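Local coordinates for protein multi-copper Oxidase CueO (Ochrobactrum, PDB 6EVG) that oxidises lignin model compounds and lignosulfonate as a laccase-like multicopper oxidase, probably passing the electrons on to dioxygen, at residues S52-A57 / Q176-I181; E86-H91 / A139-L144; F127-P132 / R223-A228; G197-N202 / A228-F233; A281-T286 / D295-R300. All coordinates share one frame; numbering follows the deposited sequence.

Contact 1. Residues S52-A57 / Q176-I181; sequences SEAASA and QDRRVI
A54 and I181 form the close end of this contact, with CA atoms 5.6 Å apart and the methyl CB of A54 3.7 Å from the carbonyl O of I181. The isoleucine starts across the contact rather than into it, but its tip turns back: CG1 stands between the backbone N and the carbonyl carbon (chi1 58°), and CD1 ends 3.8 Å from OG of S52. A water sits beside this methyl-to-hydroxyl touch, 2.7 Å from S52 OG, and donates to I181 O over 2.7 Å. The join lies between domains of the three-domain cupredoxin fold of multicopper oxidases: 54-59 is an outer strand of one sheet, and 170-178 belongs to another. Backbone hydrogen bonds of E53 and A55 with G183, just past I181, carry the direct pairing. Away from I181 the fit is looser. The nearest approach of R178 NH2 to A54 CB is 4.4 Å, and a second water fills in, accepting from R178 NH1 (2.9 Å) and donating to A55 O (2.7 Å). The guanidinium is nevertheless fixed in rotation, because NE and NH2 grip V180 O side-on, with that oxygen only 6° out of the guanidinium plane.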
# COMPACT_ATOMS: atom_id res chain seq x y z
N SER A 52 10.72 -25.22 3.74
CA SER A 52 11.61 -24.24 4.33
C SER A 52 10.80 -23.29 5.20
O SER A 52 9.59 -23.23 5.15
CB SER A 52 12.31 -23.44 3.27
OG SER A 52 11.44 -22.90 2.34
N GLU A 53 11.55 -22.54 6.02
CA GLU A 53 10.95 -21.54 6.90
C GLU A 53 12.01 -20.46 7.18
O GLU A 53 13.21 -20.75 7.16
CB GLU A 53 10.63 -22.37 8.10
CG GLU A 53 9.87 -21.75 9.12
CD GLU A 53 9.77 -22.69 10.36
OE1 GLU A 53 10.70 -22.80 11.21
OE2 GLU A 53 8.76 -23.38 10.43
N ALA A 54 11.54 -19.25 7.49
CA ALA A 54 12.43 -18.13 7.78
C ALA A 54 11.89 -17.33 8.96
O ALA A 54 10.68 -17.31 9.24
CB ALA A 54 12.62 -17.22 6.60
N ALA A 55 12.79 -16.61 9.62
CA ALA A 55 12.35 -15.65 10.66
C ALA A 55 11.41 -14.63 10.07
O ALA A 55 11.60 -14.18 8.94
CB ALA A 55 13.57 -14.93 11.20
N SER A 56 10.41 -14.23 10.85
CA SER A 56 9.35 -13.38 10.36
C SER A 56 8.72 -12.59 11.50
O SER A 56 9.05 -12.76 12.69
CB SER A 56 8.33 -14.23 9.61
OG SER A 56 7.67 -15.11 10.48
N ALA A 57 7.74 -11.75 11.15
CA ALA A 57 6.86 -11.11 12.11
C ALA A 57 5.56 -10.81 11.41
O ALA A 57 5.53 -10.61 10.20
CB ALA A 57 7.48 -9.83 12.69
N GLN A 176 4.49 -9.31 -2.97
CA GLN A 176 5.75 -8.98 -2.31
C GLN A 176 6.89 -9.74 -2.98
O GLN A 176 6.69 -10.56 -3.89
CB GLN A 176 5.71 -9.24 -0.81
CG GLN A 176 4.68 -8.43 -0.08
CD GLN A 176 4.52 -8.84 1.36
OE1 GLN A 176 4.26 -10.03 1.66
NE2 GLN A 176 4.67 -7.86 2.27
N ASP A 177 8.11 -9.46 -2.56
CA ASP A 177 9.28 -10.18 -2.98
C ASP A 177 10.21 -10.49 -1.82
O ASP A 177 10.10 -9.89 -0.75
CB ASP A 177 10.03 -9.50 -4.14
CG ASP A 177 10.66 -8.15 -3.86
OD1 ASP A 177 10.30 -7.52 -2.86
OD2 ASP A 177 11.54 -7.71 -4.69
N ARG A 178 11.06 -11.48 -2.00
CA ARG A 178 11.93 -11.98 -0.96
C ARG A 178 13.31 -12.31 -1.54
O ARG A 178 13.44 -13.01 -2.54
CB ARG A 178 11.40 -13.31 -0.41
CG ARG A 178 10.07 -13.23 0.30
CD ARG A 178 10.12 -12.41 1.60
NE ARG A 178 11.04 -13.00 2.53
CZ ARG A 178 11.05 -12.70 3.83
NH1 ARG A 178 10.26 -11.79 4.30
NH2 ARG A 178 11.86 -13.39 4.65
N ARG A 179 14.36 -11.83 -0.84
CA ARG A 179 15.71 -12.31 -1.06
C ARG A 179 15.94 -13.65 -0.34
O ARG A 179 16.72 -14.47 -0.83
CB ARG A 179 16.73 -11.25 -0.63
CG ARG A 179 18.17 -11.58 -0.88
CD ARG A 179 19.13 -10.44 -0.70
NE ARG A 179 18.79 -9.36 -1.63
CZ ARG A 179 19.26 -8.11 -1.58
NH1 ARG A 179 20.17 -7.79 -0.68
NH2 ARG A 179 18.85 -7.20 -2.44
N VAL A 180 15.31 -13.81 0.82
CA VAL A 180 15.55 -14.94 1.69
C VAL A 180 14.23 -15.61 2.06
O VAL A 180 13.32 -14.94 2.57
CB VAL A 180 16.28 -14.49 2.95
CG1 VAL A 180 16.50 -15.66 3.91
CG2 VAL A 180 17.62 -13.81 2.60
N ILE A 181 14.14 -16.91 1.80
CA ILE A 181 13.00 -17.71 2.23
C ILE A 181 13.36 -18.81 3.23
O ILE A 181 12.47 -19.52 3.72
CB ILE A 181 12.18 -18.24 1.02
CG1 ILE A 181 13.05 -19.08 0.09
CG2 ILE A 181 11.56 -17.09 0.25
CD1 ILE A 181 13.61 -20.34 0.54
O HOH W 1 10.11 -20.69 3.25
O HOH W 2 10.40 -12.57 7.12

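Contact 2. Residues E86-H91 / A139-L144; sequences EGTTLH and ARQAHL
E86 and R140 meet tip to tip in a bidentate salt bridge, with carboxylate and guanidinium planes 17° apart. R140 NH1 gives a nearly straight bond (174°) to E86 OE2 and NH2 a second to OE1, each 2.8 Å long. The grip is end-on, NH1 and NH2 each taking one oxygen, and both oxygens use the syn lone pair. R140 NH2 has a second acceptor in N137 OD1. Beside this pair the buried amide of Q141 is satisfied at both ends. Its NE2 donates to G87 O at 2.9 Å, in the plane of that carbonyl, while its OE1 accepts from T88 OG1 at 2.7 Å. The threonine hydroxyl is placed for this by standing anti to its backbone N (chi1 -165°). Successive residues of helix 138-144 thus read three successive residues of the loop between strands 75-82 and 91-93, which leads into the first His-X-His motif of the multicopper oxidase family. Because G87 O can only accept, NE2 of Q141 must face it; this sets the flip of the amide and leaves T88 OG1 to donate to OE1. The paired charges of E86 and R140 probably offset each other on the partly exposed side of the contact.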
# COMPACT_ATOMS: atom_id res chain seq x y z
N GLU A 86 10.86 -4.94 20.84
CA GLU A 86 11.24 -3.64 20.35
C GLU A 86 9.97 -2.84 20.03
O GLU A 86 8.93 -3.44 19.78
CB GLU A 86 12.15 -3.69 19.12
CG GLU A 86 11.51 -4.41 17.93
CD GLU A 86 12.26 -4.29 16.63
OE1 GLU A 86 12.92 -3.25 16.37
OE2 GLU A 86 12.13 -5.22 15.78
N GLY A 87 10.11 -1.52 19.99
CA GLY A 87 8.97 -0.67 19.68
C GLY A 87 8.42 -0.90 18.28
O GLY A 87 9.17 -1.23 17.35
N THR A 88 7.13 -0.65 18.12
CA THR A 88 6.51 -0.74 16.79
C THR A 88 5.36 0.28 16.73
O THR A 88 5.00 0.89 17.73
CB THR A 88 6.06 -2.17 16.49
OG1 THR A 88 5.79 -2.31 15.10
CG2 THR A 88 4.79 -2.56 17.22
N THR A 89 4.75 0.38 15.54
CA THR A 89 3.59 1.21 15.35
C THR A 89 2.73 0.58 14.25
O THR A 89 3.23 -0.30 13.55
CB THR A 89 3.98 2.67 14.84
OG1 THR A 89 4.73 2.56 13.59
CG2 THR A 89 4.77 3.47 15.81
N LEU A 90 1.52 1.07 14.10
CA LEU A 90 0.75 0.81 12.86
C LEU A 90 0.25 2.15 12.33
O LEU A 90 -0.39 2.91 13.07
CB LEU A 90 -0.40 -0.15 13.06
CG LEU A 90 0.01 -1.57 13.43
CD1 LEU A 90 -1.19 -2.43 13.77
CD2 LEU A 90 0.80 -2.27 12.32
N HIS A 91 0.52 2.41 11.05
CA HIS A 91 -0.09 3.49 10.28
C HIS A 91 -1.31 2.94 9.53
O HIS A 91 -1.20 1.93 8.85
CB HIS A 91 0.96 4.07 9.29
CG HIS A 91 0.44 4.91 8.18
ND1 HIS A 91 -0.45 5.94 8.34
CD2 HIS A 91 0.76 4.89 6.85
CE1 HIS A 91 -0.69 6.48 7.12
NE2 HIS A 91 0.06 5.87 6.22
N ALA A 139 11.75 -0.34 7.08
CA ALA A 139 12.02 -1.37 6.07
C ALA A 139 12.16 -2.75 6.67
O ALA A 139 11.66 -3.73 6.10
CB ALA A 139 13.26 -1.03 5.27
N ARG A 140 12.87 -2.84 7.78
CA ARG A 140 13.08 -4.12 8.41
C ARG A 140 11.79 -4.70 8.95
O ARG A 140 11.48 -5.89 8.77
CB ARG A 140 14.12 -4.00 9.52
CG ARG A 140 14.39 -5.27 10.25
CD ARG A 140 15.55 -5.12 11.25
NE ARG A 140 15.33 -4.02 12.18
CZ ARG A 140 14.45 -4.04 13.20
NH1 ARG A 140 13.82 -5.16 13.54
NH2 ARG A 140 14.24 -2.98 13.90
N GLN A 141 11.04 -3.88 9.70
CA GLN A 141 9.79 -4.43 10.31
C GLN A 141 8.78 -4.79 9.24
O GLN A 141 8.05 -5.79 9.38
CB GLN A 141 9.25 -3.44 11.31
CG GLN A 141 10.08 -3.35 12.59
CD GLN A 141 9.31 -2.85 13.79
OE1 GLN A 141 8.08 -2.70 13.74
NE2 GLN A 141 10.00 -2.58 14.88
N ALA A 142 8.67 -3.97 8.21
CA ALA A 142 7.77 -4.32 7.08
C ALA A 142 8.23 -5.62 6.40
O ALA A 142 7.42 -6.53 6.18
CB ALA A 142 7.70 -3.19 6.09
N HIS A 143 9.51 -5.72 6.09
CA HIS A 143 9.98 -6.89 5.35
C HIS A 143 9.80 -8.17 6.15
O HIS A 143 9.50 -9.25 5.62
CB HIS A 143 11.43 -6.73 4.88
CG HIS A 143 11.76 -7.72 3.81
ND1 HIS A 143 11.32 -7.56 2.52
CD2 HIS A 143 12.40 -8.92 3.83
CE1 HIS A 143 11.68 -8.64 1.83
NE2 HIS A 143 12.31 -9.51 2.59
N LEU A 144 10.02 -8.09 7.48
CA LEU A 144 9.76 -9.25 8.32
C LEU A 144 8.39 -9.82 8.09
O LEU A 144 8.21 -11.03 8.24
CB LEU A 144 10.01 -8.90 9.78
CG LEU A 144 11.49 -8.86 10.24
CD1 LEU A 144 11.60 -8.14 11.57
CD2 LEU A 144 12.05 -10.25 10.32

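Contact 3. Residues F127-P132 / R223-A228; sequences FNWFHP and RILNGA
At the junction of two cupredoxin-like domains, F127 and W129 of strand 126-131 lie face-on against R223 and L225 of strand 219-226. The strands belong to different sheets and run in the same general direction, their axes 8.6 Å apart at closest, so the spacing is bridged by side chains rather than by backbone pairing. Alternate residues supply them. CG of F127 stands anti to the backbone N (chi1 176°), and R223 CB sits over the centre of the ring, 3.6 Å from its centroid and 11° off the normal. Ring atom CE2 of F127 also comes within 3.5 Å of R223 C. Two residues on, L225 crosses W129 at about a right angle and spreads both methyls over one indole face. CD1 of L225 lies 3.6 Å from the centroid of the five-membered ring of W129, 9° off its normal, while CD2 of L225 approaches W129 CE3 to 3.6 Å. The opposite indole face is met by H131 CD2, which stands 3.2 Å above the plane toward the rim. Strand 219-226 then ends in an Asx turn, with A228 N donating to N226 OD1 at 2.8 Å. Two CH-pi contacts therefore carry this buried interface: R223 offers its aliphatic CB to F127 while its NE forms a salt bridge to D170, so the ring is met over its face by the aliphatic part of the arginine and not by its charged end.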
# COMPACT_ATOMS: atom_id res chain seq x y z
N PHE A 127 -10.32 0.06 -0.18
CA PHE A 127 -9.39 -1.02 0.21
C PHE A 127 -8.10 -0.39 0.70
O PHE A 127 -7.33 0.14 -0.10
CB PHE A 127 -9.17 -1.95 -0.99
CG PHE A 127 -8.17 -3.04 -0.78
CD1 PHE A 127 -8.24 -3.93 0.28
CD2 PHE A 127 -7.14 -3.26 -1.67
CE1 PHE A 127 -7.34 -4.96 0.42
CE2 PHE A 127 -6.21 -4.27 -1.51
CZ PHE A 127 -6.33 -5.14 -0.48
N ASN A 128 -7.92 -0.46 2.01
CA ASN A 128 -6.82 0.18 2.74
C ASN A 128 -5.96 -0.87 3.39
O ASN A 128 -6.22 -2.09 3.27
CB ASN A 128 -7.39 1.21 3.72
CG ASN A 128 -8.37 2.12 3.00
OD1 ASN A 128 -7.96 2.84 2.08
ND2 ASN A 128 -9.61 2.09 3.41
N TRP A 129 -4.94 -0.45 4.14
CA TRP A 129 -4.05 -1.42 4.78
C TRP A 129 -3.35 -0.76 5.96
O TRP A 129 -3.57 0.40 6.25
CB TRP A 129 -3.08 -2.08 3.79
CG TRP A 129 -2.03 -1.19 3.23
CD1 TRP A 129 -2.16 -0.04 2.50
CD2 TRP A 129 -0.62 -1.48 3.25
NE1 TRP A 129 -0.91 0.39 2.08
CE2 TRP A 129 0.04 -0.47 2.55
CE3 TRP A 129 0.14 -2.52 3.81
CZ2 TRP A 129 1.44 -0.49 2.37
CZ3 TRP A 129 1.49 -2.55 3.65
CH2 TRP A 129 2.15 -1.52 2.91
N PHE A 130 -2.50 -1.53 6.64
CA PHE A 130 -1.77 -0.98 7.78
C PHE A 130 -0.49 -1.71 7.98
O PHE A 130 -0.36 -2.91 7.64
CB PHE A 130 -2.65 -0.96 9.07
CG PHE A 130 -3.33 -2.23 9.41
CD1 PHE A 130 -2.77 -3.17 10.26
CD2 PHE A 130 -4.63 -2.50 8.96
CE1 PHE A 130 -3.46 -4.32 10.62
CE2 PHE A 130 -5.31 -3.68 9.30
CZ PHE A 130 -4.71 -4.56 10.13
N HIS A 131 0.50 -1.01 8.53
CA HIS A 131 1.87 -1.53 8.58
C HIS A 131 2.68 -0.57 9.45
O HIS A 131 2.24 0.55 9.72
CB HIS A 131 2.44 -1.59 7.16
CG HIS A 131 2.42 -0.27 6.46
ND1 HIS A 131 3.37 0.71 6.68
CD2 HIS A 131 1.50 0.28 5.65
CE1 HIS A 131 3.04 1.78 5.96
NE2 HIS A 131 1.93 1.52 5.29
N PRO A 132 3.88 -0.97 9.85
CA PRO A 132 4.69 -0.07 10.72
C PRO A 132 5.12 1.16 9.97
O PRO A 132 5.30 1.18 8.74
CB PRO A 132 5.91 -0.91 11.08
CG PRO A 132 5.42 -2.34 10.93
CD PRO A 132 4.52 -2.27 9.73
N ARG A 223 -8.47 -7.65 -5.06
CA ARG A 223 -8.09 -6.44 -4.35
C ARG A 223 -6.58 -6.53 -4.17
O ARG A 223 -6.08 -7.31 -3.36
CB ARG A 223 -8.82 -6.32 -3.04
CG ARG A 223 -10.33 -6.32 -3.17
CD ARG A 223 -11.01 -5.79 -1.97
NE ARG A 223 -12.42 -6.08 -1.89
CZ ARG A 223 -13.33 -5.27 -1.33
NH1 ARG A 223 -13.04 -4.00 -1.08
NH2 ARG A 223 -14.49 -5.77 -1.04
N ILE A 224 -5.82 -5.78 -5.00
CA ILE A 224 -4.39 -5.96 -5.15
C ILE A 224 -3.66 -4.83 -4.40
O ILE A 224 -3.91 -3.66 -4.61
CB ILE A 224 -3.96 -5.95 -6.62
CG1 ILE A 224 -4.80 -7.00 -7.43
CG2 ILE A 224 -2.47 -6.26 -6.71
CD1 ILE A 224 -4.49 -7.00 -8.93
N LEU A 225 -2.75 -5.26 -3.52
CA LEU A 225 -1.85 -4.35 -2.78
C LEU A 225 -0.40 -4.74 -3.14
O LEU A 225 -0.03 -5.91 -3.11
CB LEU A 225 -2.04 -4.56 -1.27
CG LEU A 225 -0.94 -3.94 -0.38
CD1 LEU A 225 -0.90 -2.43 -0.40
CD2 LEU A 225 -1.15 -4.43 1.05
N ASN A 226 0.44 -3.71 -3.43
CA ASN A 226 1.89 -3.94 -3.45
C ASN A 226 2.43 -3.67 -2.05
O ASN A 226 2.45 -2.53 -1.60
CB ASN A 226 2.55 -3.04 -4.49
CG ASN A 226 4.04 -3.23 -4.50
OD1 ASN A 226 4.64 -3.77 -3.61
ND2 ASN A 226 4.67 -2.76 -5.61
N GLY A 227 2.81 -4.77 -1.37
CA GLY A 227 3.36 -4.67 -0.04
C GLY A 227 4.89 -4.85 0.04
O GLY A 227 5.40 -5.10 1.15
N ALA A 228 5.56 -4.73 -1.09
CA ALA A 228 7.01 -4.95 -1.13
C ALA A 228 7.77 -3.71 -0.60
O ALA A 228 7.22 -2.61 -0.52
CB ALA A 228 7.45 -5.19 -2.57

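Contact 4. Residues G197-N202 / A228-F233; sequences GFRGGN and ANARNF
G197 and A230 touch where two connecting loops of a cupredoxin-like domain meet, one leaving helix 191-196 and the other following strand 219-226. Van der Waals packing is closest here. G197, at a positive phi (96°), has no CB, and this absence lets A230 CB come within 3.7 Å of its CA; the same methyl lies 3.5 Å from F198 O. Polar links flank this patch. A water accepts from R231 N at 2.9 Å and probably donates to F198 O at 2.7 Å. E494, the neighbour of copper ligand H495, receives F198 N on one carboxylate oxygen and N229 ND2 on the other, tying both loops to the helix that carries that ligand. The charged part is unusual, since two arginines cross at about a right angle with guanidinium planes 79° apart. R199 NE sits over one face of the R231 guanidinium, toward its rim, and R199 NH2 is 3.6 Å from R231 NH1. The salt bridge from R231 NE to D177 probably offsets some of the repulsion, and R231 NH1 bonds to G288 O. The remaining nitrogen, R231 NH2, donates to G200 O at 2.9 Å, reaching it from 47° above the carbonyl plane.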
# COMPACT_ATOMS: atom_id res chain seq x y z
N GLY A 197 16.81 0.69 -3.40
CA GLY A 197 15.70 -0.12 -2.88
C GLY A 197 16.07 -1.58 -2.82
O GLY A 197 16.82 -2.08 -3.66
N PHE A 198 15.52 -2.27 -1.84
CA PHE A 198 15.78 -3.68 -1.58
C PHE A 198 14.78 -4.51 -2.37
O PHE A 198 13.58 -4.44 -2.11
CB PHE A 198 15.63 -3.96 -0.10
CG PHE A 198 15.86 -5.37 0.36
CD1 PHE A 198 17.14 -5.80 0.70
CD2 PHE A 198 14.84 -6.27 0.44
CE1 PHE A 198 17.36 -7.08 1.22
CE2 PHE A 198 15.05 -7.56 0.93
CZ PHE A 198 16.30 -7.96 1.30
N ARG A 199 15.31 -5.36 -3.27
CA ARG A 199 14.48 -6.30 -4.07
C ARG A 199 15.05 -7.72 -3.93
O ARG A 199 16.23 -7.92 -3.62
CB ARG A 199 14.51 -5.94 -5.56
CG ARG A 199 13.82 -4.61 -5.84
CD ARG A 199 13.81 -4.15 -7.29
NE ARG A 199 13.85 -5.13 -8.35
CZ ARG A 199 14.11 -4.95 -9.67
NH1 ARG A 199 14.47 -3.77 -10.20
NH2 ARG A 199 14.03 -5.97 -10.47
N GLY A 200 14.20 -8.71 -4.13
CA GLY A 200 14.63 -10.11 -4.18
C GLY A 200 14.01 -10.85 -5.32
O GLY A 200 13.01 -10.39 -5.87
N GLY A 201 14.58 -12.00 -5.64
CA GLY A 201 14.14 -12.77 -6.83
C GLY A 201 13.00 -13.71 -6.58
O GLY A 201 12.45 -14.26 -7.52
N ASN A 202 12.63 -13.95 -5.31
CA ASN A 202 11.50 -14.86 -5.04
C ASN A 202 10.24 -14.03 -4.90
O ASN A 202 10.12 -13.27 -3.92
CB ASN A 202 11.76 -15.63 -3.75
CG ASN A 202 13.00 -16.44 -3.78
OD1 ASN A 202 13.05 -17.50 -4.37
ND2 ASN A 202 14.03 -15.97 -3.10
N ALA A 228 5.56 -4.73 -1.09
CA ALA A 228 7.01 -4.95 -1.13
C ALA A 228 7.77 -3.71 -0.60
O ALA A 228 7.22 -2.61 -0.52
CB ALA A 228 7.45 -5.19 -2.57
N ASN A 229 9.06 -3.93 -0.26
CA ASN A 229 9.89 -2.81 0.15
C ASN A 229 10.09 -1.78 -0.94
O ASN A 229 10.22 -0.60 -0.66
CB ASN A 229 11.27 -3.31 0.62
CG ASN A 229 11.25 -3.86 2.03
OD1 ASN A 229 10.37 -4.64 2.41
ND2 ASN A 229 12.26 -3.45 2.83
N ALA A 230 10.22 -2.27 -2.18
CA ALA A 230 10.73 -1.41 -3.27
C ALA A 230 10.24 -1.79 -4.65
O ALA A 230 10.06 -0.91 -5.49
CB ALA A 230 12.25 -1.36 -3.27
N ARG A 231 10.11 -3.08 -4.93
CA ARG A 231 9.77 -3.57 -6.26
C ARG A 231 8.46 -2.98 -6.73
O ARG A 231 7.46 -3.01 -5.99
CB ARG A 231 9.65 -5.07 -6.23
CG ARG A 231 9.29 -5.73 -7.54
CD ARG A 231 9.33 -7.23 -7.50
NE ARG A 231 10.67 -7.77 -7.37
CZ ARG A 231 11.48 -8.10 -8.38
NH1 ARG A 231 11.08 -7.91 -9.64
NH2 ARG A 231 12.66 -8.62 -8.15
N ASN A 232 8.40 -2.54 -7.99
CA ASN A 232 7.15 -2.22 -8.68
C ASN A 232 6.69 -3.46 -9.43
O ASN A 232 7.50 -4.19 -10.05
CB ASN A 232 7.33 -1.09 -9.66
CG ASN A 232 7.79 0.18 -8.99
OD1 ASN A 232 7.22 0.59 -7.99
ND2 ASN A 232 8.83 0.82 -9.55
N PHE A 233 5.38 -3.74 -9.39
CA PHE A 233 4.81 -4.82 -10.16
C PHE A 233 4.12 -4.25 -11.37
O PHE A 233 3.55 -3.16 -11.32
CB PHE A 233 3.84 -5.65 -9.30
CG PHE A 233 4.53 -6.41 -8.21
CD1 PHE A 233 5.14 -7.61 -8.42
CD2 PHE A 233 4.60 -5.87 -6.91
CE1 PHE A 233 5.80 -8.30 -7.42
CE2 PHE A 233 5.31 -6.52 -5.92
CZ PHE A 233 5.88 -7.73 -6.16
O HOH W 3 11.03 -4.94 -2.94

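Contact 5. Residues A281-T286 / D295-R300; sequences ATDLLT and DLHLMR
A classic beta bulge sets L298 and M299 together opposite the single residue L284 and shifts the register of this antiparallel hairpin by one. The evidence is in the bonds: L284 O accepts from L298 N at 2.8 Å and only weakly from M299 N at 3.4 Å, while L284 N donates to M299 O. Beyond the bulge T286 and L296 form a regular hydrogen-bonded pair. The hairpin, strands 282-287 and 295-303, lies within a five-stranded sheet of a cupredoxin-like domain, flanked by strands 233-237 and 212-215. On one face L284, T286, L296 and M299 pack, with L298 beside them; L284 CB meets M299 CG at 3.8 Å, and L298 CD1 lies 4.0 Å from L284 CD2. The face bearing D283, L285, H297 and R300 is more polar. R300 NH1 makes a salt bridge to D283 OD1 at 2.9 Å; the oxygen lies in the guanidinium plane, but the nitrogen stands 43° out of the carboxylate plane. A281 CB lies over one face of the R300 guanidinium, offset toward its rim. Near the turn, D295 sends its carboxylate out to R261 and R236. The imidazole of H297 presents its edge to D283, the ring and carboxylate planes 80° apart, and a water 2.8 Å from H297 ND1 donates to D283 OD2 over 3.2 Å.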
# COMPACT_ATOMS: atom_id res chain seq x y z
N ALA A 281 -7.74 -21.83 -17.26
CA ALA A 281 -6.71 -21.45 -16.29
C ALA A 281 -5.80 -20.40 -16.86
O ALA A 281 -5.61 -20.33 -18.07
CB ALA A 281 -5.86 -22.60 -15.84
N THR A 282 -5.26 -19.53 -15.97
CA THR A 282 -4.43 -18.45 -16.44
C THR A 282 -3.50 -18.05 -15.33
O THR A 282 -3.84 -18.17 -14.15
CB THR A 282 -5.24 -17.25 -16.95
OG1 THR A 282 -4.37 -16.26 -17.52
CG2 THR A 282 -6.12 -16.65 -15.94
N ASP A 283 -2.32 -17.57 -15.72
CA ASP A 283 -1.30 -17.15 -14.74
C ASP A 283 -1.24 -15.64 -14.62
O ASP A 283 -1.34 -14.92 -15.61
CB ASP A 283 0.07 -17.69 -15.15
CG ASP A 283 0.12 -19.21 -15.13
OD1 ASP A 283 -0.46 -19.83 -14.27
OD2 ASP A 283 0.76 -19.78 -16.04
N LEU A 284 -1.04 -15.15 -13.40
CA LEU A 284 -0.71 -13.74 -13.16
C LEU A 284 0.79 -13.60 -13.24
O LEU A 284 1.53 -14.34 -12.58
CB LEU A 284 -1.22 -13.31 -11.78
CG LEU A 284 -1.15 -11.83 -11.47
CD1 LEU A 284 -2.16 -11.02 -12.27
CD2 LEU A 284 -1.37 -11.58 -9.97
N LEU A 285 1.23 -12.67 -14.09
CA LEU A 285 2.62 -12.42 -14.41
C LEU A 285 2.99 -10.98 -14.11
O LEU A 285 2.11 -10.10 -14.12
CB LEU A 285 2.91 -12.63 -15.91
CG LEU A 285 2.44 -14.00 -16.46
CD1 LEU A 285 2.73 -14.04 -17.97
CD2 LEU A 285 3.15 -15.14 -15.81
N THR A 286 4.28 -10.70 -13.86
CA THR A 286 4.76 -9.33 -13.78
C THR A 286 6.04 -9.16 -14.59
O THR A 286 6.91 -10.03 -14.55
CB THR A 286 5.08 -8.90 -12.31
OG1 THR A 286 5.51 -7.52 -12.29
CG2 THR A 286 6.05 -9.82 -11.59
N ASP A 295 8.72 -11.42 -18.24
CA ASP A 295 7.68 -11.71 -17.23
C ASP A 295 8.11 -12.83 -16.31
O ASP A 295 8.66 -13.87 -16.72
CB ASP A 295 6.36 -12.06 -17.92
CG ASP A 295 5.50 -10.86 -18.26
OD1 ASP A 295 5.40 -9.97 -17.42
OD2 ASP A 295 4.79 -10.88 -19.35
N LEU A 296 7.77 -12.63 -15.04
CA LEU A 296 7.96 -13.59 -13.96
C LEU A 296 6.57 -14.05 -13.46
O LEU A 296 5.63 -13.26 -13.41
CB LEU A 296 8.72 -12.95 -12.80
CG LEU A 296 10.09 -12.38 -13.12
CD1 LEU A 296 10.67 -11.68 -11.90
CD2 LEU A 296 11.01 -13.44 -13.64
N HIS A 297 6.50 -15.31 -13.06
CA HIS A 297 5.26 -15.89 -12.55
C HIS A 297 4.97 -15.37 -11.12
O HIS A 297 5.85 -15.41 -10.24
CB HIS A 297 5.41 -17.40 -12.49
CG HIS A 297 4.17 -18.12 -12.09
ND1 HIS A 297 3.13 -18.37 -12.95
CD2 HIS A 297 3.82 -18.65 -10.89
CE1 HIS A 297 2.19 -19.02 -12.28
NE2 HIS A 297 2.58 -19.21 -11.04
N LEU A 298 3.74 -14.93 -10.90
CA LEU A 298 3.23 -14.63 -9.57
C LEU A 298 2.38 -15.75 -8.99
O LEU A 298 2.60 -16.20 -7.88
CB LEU A 298 2.46 -13.31 -9.54
CG LEU A 298 3.35 -12.05 -9.58
CD1 LEU A 298 2.55 -10.84 -9.97
CD2 LEU A 298 3.94 -11.81 -8.18
N MET A 299 1.32 -16.15 -9.72
CA MET A 299 0.38 -17.13 -9.23
C MET A 299 -0.48 -17.66 -10.37
O MET A 299 -0.42 -17.09 -11.48
CB MET A 299 -0.52 -16.53 -8.13
CG MET A 299 -1.41 -15.42 -8.63
SD MET A 299 -2.59 -14.82 -7.41
CE MET A 299 -3.67 -16.21 -7.24
N ARG A 300 -1.22 -18.72 -10.10
CA ARG A 300 -2.12 -19.31 -11.08
C ARG A 300 -3.55 -19.26 -10.61
O ARG A 300 -3.79 -19.47 -9.43
CB ARG A 300 -1.67 -20.76 -11.36
CG ARG A 300 -2.52 -21.46 -12.46
CD ARG A 300 -1.84 -22.71 -12.92
NE ARG A 300 -2.43 -23.36 -14.06
CZ ARG A 300 -2.34 -23.03 -15.37
NH1 ARG A 300 -1.79 -21.90 -15.77
NH2 ARG A 300 -2.88 -23.84 -16.29
O HOH W 4 3.77 -18.64 -15.70

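From the N terminus, contact 1 closes the longest loop, joining residues 52-57 to 176-181, and contact 2 is nested within it, fixing the 86-91 loop to helix 138-144. Contact 3 starts inside that loop and ends beyond it, so it crosses both contacts 1 and 2, tying strand 126-131 to the sheet that holds strands 170-178 and 219-226. Contact 4 opens after contact 1 has closed, crosses contact 3 and shares A228 with it. The backbones of R178 and N202 join contact 1 to contact 4, and H143 links contact 2 to N229. Contact 5, a local hairpin, follows in series and touches contact 4 through F233.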